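Long-range contact in putative cytoplasmic protein (Enterobacter cloacae, PDB 4HFL), which probably acts as a type VI secretion effector amidase of the Tae4 family, cleaving peptide bonds in the cell-wall peptidoglycan of rival bacteria: residues A[121-135]-A[164-176]. Sequence-based numbering, arbitrary orientation.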
ATOM      1  N   PHE A 121       2.255  15.254   9.613  1.00 22.96           N
ATOM      2  CA  PHE A 121       1.237  14.226   9.879  1.00 26.05           C
ATOM      3  C   PHE A 121       1.056  13.932  11.365  1.00 24.32           C
ATOM      4  O   PHE A 121       0.550  12.880  11.738  1.00 25.39           O
ATOM      5  CB  PHE A 121       1.559  12.949   9.093  1.00 21.38           C
ATOM      6  CG  PHE A 121       1.727  13.189   7.615  1.00 25.10           C
ATOM      7  CD1 PHE A 121       0.633  13.135   6.751  1.00 20.18           C
ATOM      8  CD2 PHE A 121       2.970  13.511   7.091  1.00 24.77           C
ATOM      9  CE1 PHE A 121       0.798  13.374   5.394  1.00 20.17           C
ATOM     10  CE2 PHE A 121       3.139  13.744   5.734  1.00 18.16           C
ATOM     11  CZ  PHE A 121       2.049  13.680   4.885  1.00 24.90           C
ATOM     12  N   ALA A 122       1.470  14.874  12.208  1.00 27.72           N
ATOM     13  CA  ALA A 122       1.327  14.729  13.652  1.00 33.63           C
ATOM     14  C   ALA A 122      -0.146  14.684  13.991  1.00 33.64           C
ATOM     15  O   ALA A 122      -0.939  15.420  13.402  1.00 33.60           O
ATOM     16  CB  ALA A 122       1.996  15.884  14.373  1.00 35.78           C
ATOM     17  N   GLY A 123      -0.513  13.808  14.923  1.00 32.71           N
ATOM     18  CA  GLY A 123      -1.897  13.680  15.348  1.00 33.88           C
ATOM     19  C   GLY A 123      -2.847  13.156  14.284  1.00 32.74           C
ATOM     20  O   GLY A 123      -4.066  13.350  14.401  1.00 30.96           O
ATOM     21  N   LYS A 124      -2.301  12.510  13.252  1.00 26.46           N
ATOM     22  CA  LYS A 124      -3.124  11.901  12.202  1.00 27.09           C
ATOM     23  C   LYS A 124      -2.900  10.387  12.196  1.00 21.45           C
ATOM     24  O   LYS A 124      -1.871   9.907  12.668  1.00 23.54           O
ATOM     25  CB  LYS A 124      -2.764  12.478  10.828  1.00 28.69           C
ATOM     26  CG  LYS A 124      -2.674  14.011  10.760  1.00 40.12           C
ATOM     27  CD  LYS A 124      -4.049  14.655  10.736  1.00 47.45           C
ATOM     28  CE  LYS A 124      -3.959  16.187  10.741  1.00 51.39           C
ATOM     29  NZ  LYS A 124      -3.121  16.727   9.651  1.00 50.53           N
ATOM     30  N   GLN A 125      -3.858   9.640  11.653  1.00 22.13           N
ATOM     31  CA  GLN A 125      -3.697   8.196  11.451  1.00 20.15           C
ATOM     32  C   GLN A 125      -4.423   7.811  10.164  1.00 22.95           C
ATOM     33  O   GLN A 125      -5.520   8.321   9.881  1.00 18.59           O
ATOM     34  CB  GLN A 125      -4.253   7.399  12.652  1.00 25.89           C
ATOM     35  CG  GLN A 125      -5.776   7.470  12.849  1.00 25.98           C
ATOM     36  CD  GLN A 125      -6.240   6.676  14.056  1.00 25.62           C
ATOM     37  OE1 GLN A 125      -5.469   6.463  15.006  1.00 25.06           O
ATOM     38  NE2 GLN A 125      -7.510   6.226  14.032  1.00 16.78           N
ATOM     39  N   GLY A 126      -3.817   6.939   9.364  1.00 21.12           N
ATOM     40  CA  GLY A 126      -4.468   6.511   8.138  1.00 18.29           C
ATOM     41  C   GLY A 126      -3.542   5.850   7.136  1.00 18.17           C
ATOM     42  O   GLY A 126      -2.515   5.280   7.495  1.00 17.67           O
ATOM     43  N   ILE A 127      -3.927   5.919   5.867  1.00 19.46           N
ATOM     44  CA  ILE A 127      -3.142   5.341   4.784  1.00 16.50           C
ATOM     45  C   ILE A 127      -2.214   6.407   4.215  1.00 19.40           C
ATOM     46  O   ILE A 127      -2.649   7.515   3.930  1.00 16.96           O
ATOM     47  CB  ILE A 127      -4.064   4.872   3.639  1.00 18.78           C
ATOM     48  CG1 ILE A 127      -4.937   3.702   4.097  1.00 26.34           C
ATOM     49  CG2 ILE A 127      -3.239   4.490   2.387  1.00 18.68           C
ATOM     50  CD1 ILE A 127      -5.938   3.266   3.046  1.00 28.86           C
ATOM     51  N   ILE A 128      -0.945   6.066   4.006  1.00 12.65           N
ATOM     52  CA  ILE A 128       0.009   7.044   3.488  1.00 12.31           C
ATOM     53  C   ILE A 128       0.830   6.478   2.313  1.00 19.25           C
ATOM     54  O   ILE A 128       1.265   5.323   2.348  1.00 20.65           O
ATOM     55  CB  ILE A 128       0.909   7.611   4.635  1.00 19.74           C
ATOM     56  CG1 ILE A 128       1.634   8.884   4.195  1.00 21.15           C
ATOM     57  CG2 ILE A 128       1.906   6.558   5.144  1.00 16.03           C
ATOM     58  CD1 ILE A 128       2.298   9.613   5.368  1.00 20.80           C
ATOM     59  N   ILE A 129       1.003   7.292   1.270  1.00 15.57           N
ATOM     60  CA  ILE A 129       1.816   6.939   0.106  1.00 16.56           C
ATOM     61  C   ILE A 129       3.016   7.880   0.022  1.00 24.87           C
ATOM     62  O   ILE A 129       2.846   9.103  -0.056  1.00 21.85           O
ATOM     63  CB  ILE A 129       1.043   7.162  -1.216  1.00 20.22           C
ATOM     64  CG1 ILE A 129      -0.228   6.308  -1.283  1.00 14.63           C
ATOM     65  CG2 ILE A 129       1.951   6.912  -2.427  1.00 21.25           C
ATOM     66  CD1 ILE A 129      -1.103   6.663  -2.487  1.00 17.76           C
ATOM     67  N   PHE A 130       4.217   7.312  -0.019  1.00 24.14           N
ATOM     68  CA  PHE A 130       5.442   8.080  -0.184  1.00 19.96           C
ATOM     69  C   PHE A 130       5.941   7.841  -1.597  1.00 22.75           C
ATOM     70  O   PHE A 130       6.183   6.710  -1.957  1.00 26.22           O
ATOM     71  CB  PHE A 130       6.518   7.544   0.763  1.00 18.05           C
ATOM     72  CG  PHE A 130       6.170   7.656   2.222  1.00 21.25           C
ATOM     73  CD1 PHE A 130       6.284   8.868   2.889  1.00 18.00           C
ATOM     74  CD2 PHE A 130       5.745   6.540   2.934  1.00 21.55           C
ATOM     75  CE1 PHE A 130       5.980   8.966   4.242  1.00 20.46           C
ATOM     76  CE2 PHE A 130       5.449   6.631   4.283  1.00 20.66           C
ATOM     77  CZ  PHE A 130       5.564   7.849   4.940  1.00 15.45           C
ATOM     78  N   THR A 131       6.131   8.882  -2.404  1.00 19.53           N
ATOM     79  CA  THR A 131       6.712   8.654  -3.728  1.00 13.82           C
ATOM     80  C   THR A 131       8.000   9.417  -3.861  1.00 19.51           C
ATOM     81  O   THR A 131       8.237  10.365  -3.123  1.00 18.40           O
ATOM     82  CB  THR A 131       5.784   9.078  -4.858  1.00 19.38           C
ATOM     83  OG1 THR A 131       5.383  10.432  -4.631  1.00 23.00           O
ATOM     84  CG2 THR A 131       4.547   8.171  -4.904  1.00 20.61           C
ATOM     85  N   GLY A 132       8.841   8.993  -4.795  1.00 23.18           N
ATOM     86  CA  GLY A 132      10.111   9.655  -5.001  1.00 23.88           C
ATOM     87  C   GLY A 132      10.879   8.980  -6.115  1.00 22.49           C
ATOM     88  O   GLY A 132      10.292   8.487  -7.089  1.00 21.17           O
ATOM     89  N   HIS A 133      12.199   8.963  -6.005  0.57 23.78           N
ATOM     90  CA  HIS A 133      12.983   8.306  -7.036  0.57 22.68           C
ATOM     91  C   HIS A 133      14.215   7.639  -6.453  0.57 20.92           C
ATOM     92  O   HIS A 133      14.708   8.023  -5.391  0.57 18.30           O
ATOM     93  CB  HIS A 133      13.387   9.307  -8.128  0.57 24.71           C
ATOM     94  CG  HIS A 133      14.148  10.486  -7.613  0.57 20.10           C
ATOM     95  ND1 HIS A 133      15.502  10.449  -7.366  0.57 24.12           N
ATOM     96  CD2 HIS A 133      13.741  11.738  -7.289  0.57 23.15           C
ATOM     97  CE1 HIS A 133      15.899  11.627  -6.917  0.57 26.79           C
ATOM     98  NE2 HIS A 133      14.847  12.424  -6.853  0.57 23.62           N
ATOM     99  N   GLY A 134      14.708   6.634  -7.163  1.00 23.78           N
ATOM    100  CA  GLY A 134      15.946   5.979  -6.801  1.00 22.63           C
ATOM    101  C   GLY A 134      17.001   6.560  -7.720  1.00 21.36           C
ATOM    102  O   GLY A 134      16.873   7.690  -8.182  1.00 22.08           O
ATOM    103  N   TRP A 135      18.041   5.800  -8.011  1.00 18.72           N
ATOM    104  CA  TRP A 135      19.028   6.273  -8.954  1.00 22.29           C
ATOM    105  C   TRP A 135      18.538   6.253 -10.392  1.00 21.34           C
ATOM    106  O   TRP A 135      19.043   7.007 -11.203  1.00 23.69           O
ATOM    107  CB  TRP A 135      20.325   5.469  -8.841  1.00 24.77           C
ATOM    108  CG  TRP A 135      21.114   5.833  -7.636  1.00 25.94           C
ATOM    109  CD1 TRP A 135      21.012   5.284  -6.394  1.00 28.05           C
ATOM    110  CD2 TRP A 135      22.130   6.840  -7.552  1.00 33.85           C
ATOM    111  NE1 TRP A 135      21.909   5.886  -5.536  1.00 32.75           N
ATOM    112  CE2 TRP A 135      22.605   6.846  -6.226  1.00 36.97           C
ATOM    113  CE3 TRP A 135      22.693   7.730  -8.474  1.00 33.17           C
ATOM    114  CZ2 TRP A 135      23.614   7.710  -5.799  1.00 37.31           C
ATOM    115  CZ3 TRP A 135      23.685   8.591  -8.048  1.00 35.88           C
ATOM    116  CH2 TRP A 135      24.137   8.574  -6.724  1.00 35.92           C
ATOM    117  N   SER A 164      18.538   4.021  -0.895  1.00 64.79           N
ATOM    118  CA  SER A 164      18.931   5.211  -1.643  1.00 59.09           C
ATOM    119  C   SER A 164      17.729   5.938  -2.264  1.00 56.08           C
ATOM    120  O   SER A 164      17.880   6.632  -3.277  1.00 56.94           O
ATOM    121  CB  SER A 164      19.913   4.821  -2.750  1.00 56.76           C
ATOM    122  OG  SER A 164      20.814   3.830  -2.297  1.00 56.36           O
ATOM    123  N   PHE A 165      16.547   5.786  -1.660  1.00 43.75           N
ATOM    124  CA  PHE A 165      15.303   6.340  -2.226  1.00 39.24           C
ATOM    125  C   PHE A 165      14.960   7.742  -1.707  1.00 31.16           C
ATOM    126  O   PHE A 165      14.704   7.927  -0.516  1.00 35.26           O
ATOM    127  CB  PHE A 165      14.143   5.376  -1.965  1.00 35.26           C
ATOM    128  CG  PHE A 165      12.754   5.986  -2.136  1.00 36.87           C
ATOM    129  CD1 PHE A 165      12.118   5.964  -3.359  1.00 37.00           C
ATOM    130  CD2 PHE A 165      12.068   6.522  -1.047  1.00 38.47           C
ATOM    131  CE1 PHE A 165      10.838   6.503  -3.509  1.00 38.88           C
ATOM    132  CE2 PHE A 165      10.781   7.058  -1.191  1.00 40.62           C
ATOM    133  CZ  PHE A 165      10.171   7.048  -2.419  1.00 36.99           C
ATOM    134  N   ILE A 166      14.942   8.720  -2.608  1.00 26.84           N
ATOM    135  CA  ILE A 166      14.696  10.111  -2.240  1.00 28.02           C
ATOM    136  C   ILE A 166      13.217  10.392  -2.393  1.00 28.17           C
ATOM    137  O   ILE A 166      12.692  10.344  -3.502  1.00 26.80           O
ATOM    138  CB  ILE A 166      15.474  11.104  -3.129  1.00 29.18           C
ATOM    139  CG1 ILE A 166      16.957  10.724  -3.222  1.00 37.04           C
ATOM    140  CG2 ILE A 166      15.314  12.526  -2.585  1.00 29.77           C
ATOM    141  CD1 ILE A 166      17.748  10.950  -1.944  1.00 38.71           C
ATOM    142  N   PRO A 167      12.536  10.669  -1.270  1.00 26.46           N
ATOM    143  CA  PRO A 167      11.102  10.970  -1.255  1.00 18.93           C
ATOM    144  C   PRO A 167      10.819  12.430  -1.647  1.00 16.36           C
ATOM    145  O   PRO A 167      11.522  13.345  -1.208  1.00 21.40           O
ATOM    146  CB  PRO A 167      10.715  10.702   0.205  1.00 22.31           C
ATOM    147  CG  PRO A 167      11.956  11.058   0.968  1.00 32.14           C
ATOM    148  CD  PRO A 167      13.122  10.683   0.085  1.00 29.25           C
ATOM    149  N   THR A 168       9.798  12.647  -2.472  1.00 18.14           N
ATOM    150  CA  THR A 168       9.468  13.987  -2.940  1.00 19.13           C
ATOM    151  C   THR A 168       8.017  14.383  -2.677  1.00 18.04           C
ATOM    152  O   THR A 168       7.659  15.554  -2.831  1.00 19.00           O
ATOM    153  CB  THR A 168       9.788  14.156  -4.438  1.00 23.58           C
ATOM    154  OG1 THR A 168       9.076  13.171  -5.197  1.00 24.19           O
ATOM    155  CG2 THR A 168      11.289  13.991  -4.681  1.00 23.27           C
ATOM    156  N   ASN A 169       7.187  13.413  -2.282  1.00 18.58           N
ATOM    157  CA  ASN A 169       5.793  13.670  -1.950  1.00 18.18           C
ATOM    158  C   ASN A 169       5.310  12.662  -0.914  1.00 22.81           C
ATOM    159  O   ASN A 169       5.797  11.523  -0.875  1.00 19.73           O
ATOM    160  CB  ASN A 169       4.896  13.550  -3.197  1.00 19.18           C
ATOM    161  CG  ASN A 169       3.412  13.736  -2.868  1.00 26.40           C
ATOM    162  OD1 ASN A 169       2.717  12.790  -2.454  1.00 24.79           O
ATOM    163  ND2 ASN A 169       2.929  14.962  -3.028  1.00 17.09           N
ATOM    164  N   ALA A 170       4.368  13.080  -0.070  1.00 16.67           N
ATOM    165  CA  ALA A 170       3.598  12.126   0.736  1.00 15.52           C
ATOM    166  C   ALA A 170       2.154  12.509   0.552  1.00 21.09           C
ATOM    167  O   ALA A 170       1.819  13.701   0.548  1.00 18.78           O
ATOM    168  CB  ALA A 170       3.971  12.192   2.186  1.00 16.72           C
ATOM    169  N   THR A 171       1.312  11.490   0.396  1.00 18.76           N
ATOM    170  CA  THR A 171      -0.110  11.647   0.136  1.00 17.63           C
ATOM    171  C   THR A 171      -0.822  10.717   1.123  1.00 19.45           C
ATOM    172  O   THR A 171      -0.430   9.556   1.293  1.00 16.38           O
ATOM    173  CB  THR A 171      -0.425  11.258  -1.332  1.00 20.28           C
ATOM    174  OG1 THR A 171       0.211  12.190  -2.218  1.00 19.93           O
ATOM    175  CG2 THR A 171      -1.917  11.290  -1.611  1.00 19.95           C
ATOM    176  N   PHE A 172      -1.859  11.237   1.768  1.00 21.27           N
ATOM    177  CA  PHE A 172      -2.387  10.662   2.986  1.00 19.73           C
ATOM    178  C   PHE A 172      -3.904  10.804   3.101  1.00 18.85           C
ATOM    179  O   PHE A 172      -4.454  11.899   2.842  1.00 17.35           O
ATOM    180  CB  PHE A 172      -1.738  11.357   4.185  1.00 18.67           C
ATOM    181  CG  PHE A 172      -2.413  11.051   5.501  1.00 19.17           C
ATOM    182  CD1 PHE A 172      -2.049   9.929   6.224  1.00 17.31           C
ATOM    183  CD2 PHE A 172      -3.398  11.887   6.013  1.00 19.58           C
ATOM    184  CE1 PHE A 172      -2.668   9.631   7.433  1.00 21.51           C
ATOM    185  CE2 PHE A 172      -4.026  11.600   7.226  1.00 18.06           C
ATOM    186  CZ  PHE A 172      -3.656  10.469   7.936  1.00 18.11           C
ATOM    187  N   TRP A 173      -4.547   9.705   3.521  1.00 19.00           N
ATOM    188  CA  TRP A 173      -5.984   9.673   3.869  1.00 19.86           C
ATOM    189  C   TRP A 173      -6.164   9.273   5.322  1.00 19.78           C
ATOM    190  O   TRP A 173      -5.632   8.243   5.763  1.00 15.20           O
ATOM    191  CB  TRP A 173      -6.742   8.633   3.026  1.00 16.66           C
ATOM    192  CG  TRP A 173      -6.814   8.909   1.536  1.00 13.41           C
ATOM    193  CD1 TRP A 173      -7.870   9.437   0.861  1.00 15.86           C
ATOM    194  CD2 TRP A 173      -5.808   8.625   0.552  1.00 17.30           C
ATOM    195  NE1 TRP A 173      -7.577   9.532  -0.479  1.00 17.21           N
ATOM    196  CE2 TRP A 173      -6.322   9.033  -0.697  1.00 19.15           C
ATOM    197  CE3 TRP A 173      -4.519   8.073   0.605  1.00 18.54           C
ATOM    198  CZ2 TRP A 173      -5.591   8.914  -1.884  1.00 21.53           C
ATOM    199  CZ3 TRP A 173      -3.800   7.954  -0.570  1.00 23.83           C
ATOM    200  CH2 TRP A 173      -4.335   8.380  -1.801  1.00 23.23           C
ATOM    201  N   SER A 174      -6.941  10.056   6.065  1.00 17.57           N
ATOM    202  CA  SER A 174      -7.274   9.705   7.445  1.00 14.79           C
ATOM    203  C   SER A 174      -8.186   8.483   7.489  1.00 16.99           C
ATOM    204  O   SER A 174      -9.116   8.353   6.680  1.00 16.07           O
ATOM    205  CB  SER A 174      -7.987  10.881   8.147  1.00 24.00           C
ATOM    206  OG  SER A 174      -7.065  11.887   8.507  1.00 28.64           O
ATOM    207  N   LEU A 175      -7.929   7.596   8.443  1.00 16.04           N
ATOM    208  CA  LEU A 175      -8.859   6.509   8.725  1.00 16.93           C
ATOM    209  C   LEU A 175      -9.322   6.624  10.166  1.00 17.51           C
ATOM    210  O   LEU A 175      -8.514   6.946  11.055  1.00 21.28           O
ATOM    211  CB  LEU A 175      -8.209   5.142   8.461  1.00 19.41           C
ATOM    212  CG  LEU A 175      -7.705   4.818   7.041  1.00 15.71           C
ATOM    213  CD1 LEU A 175      -7.163   3.397   6.996  1.00 13.86           C
ATOM    214  CD2 LEU A 175      -8.785   4.995   5.969  1.00 13.22           C
ATOM    215  N   LYS A 176     -10.624   6.391  10.396  1.00 13.60           N
ATOM    216  CA  LYS A 176     -11.159   6.313  11.748  1.00 18.94           C
ATOM    217  C   LYS A 176     -11.114   4.876  12.259  1.00 19.43           C
ATOM    218  O   LYS A 176     -10.848   4.674  13.429  1.00 29.84           O
ATOM    219  CB  LYS A 176     -12.592   6.827  11.802  1.00 27.39           C
ATOM    220  CG  LYS A 176     -12.682   8.327  11.981  1.00 39.38           C
ATOM    221  CD  LYS A 176     -13.064   8.698  13.420  1.00 38.59           C
ATOM    222  CE  LYS A 176     -14.492   8.272  13.725  1.00 38.90           C
ATOM    223  NZ  LYS A 176     -15.065   8.924  14.943  1.00 39.41           N
TER
HETATM  224  O   HOH W   1      -6.461  11.339  11.410  1.00 20.10           O
HETATM  225  O   HOH W   2      -8.472   4.263  15.592  1.00 37.44           O
HETATM  226  O   HOH W   3       2.796  10.280  -2.890  1.00 20.96           O
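The ring of Phe172, on the face of the strand pair that also carries Ile128 and Phe130, meets Phe121 from the turn before strand 126-133. The edge of the Phe121 ring is turned toward the face of Phe172 in an offset edge-to-face pair, planes at 62°, and Phe121 CE1 lies 3.5 Å from Phe172 CB. Phe172 has CG anti to the backbone N (chi1 168°), which carries its ring along the neighbouring strand: Phe172 CE1 reaches Gly126 N with the ring edge and Phe172 CZ lies 3.6 Å from Lys124 CB. Phe121 CZ also rests on Ala170 CB, while Ile128 CD1 sits over the centre of one Phe121 face. On the other face of the sheet, Ile129 CD1 meets the indole edge of Trp173 at CZ3, 3.6 Å away, and Ile127 CG1 packs on Leu175 CD1.

Between the faces, Ile127 with Trp173 and Ile129 with Thr171 are hydrogen-bonded pairs, bonded in both directions, alternating with the non-hydrogen-bonded pairs Ile128–Phe172 and Phe130–Ala170; Thr131 N donates to Asn169 O. The register then slips: Thr131 O accepts a straight bond from Thr168 N (2.8 Å, 173°) and a weak one from Asn169 N, the signature of a classic beta bulge. Beyond it Gly132 faces Pro167, and the next hydrogen-bonded pair is His133 with Ile166. At the opposite end, Gln125 NE2 donates to Leu175 O at 3.2 Å, and a water joins the amide to Lys176 O. A second water bridges Ile129 O, Thr131 OG1 and Thr171 OG1.

Further out, strand 111-114 adds Ile111 to the Phe121-Phe172 cluster, whereas helix 95-106 packs against Ile127, Ile129, Thr131 and Trp173, whose NE1 donates to Gly107 O. The pair thus forms the two central strands of a four-stranded antiparallel sheet with a helix packed on one face, an arrangement consistent with the papain-like fold of clan CA amidases.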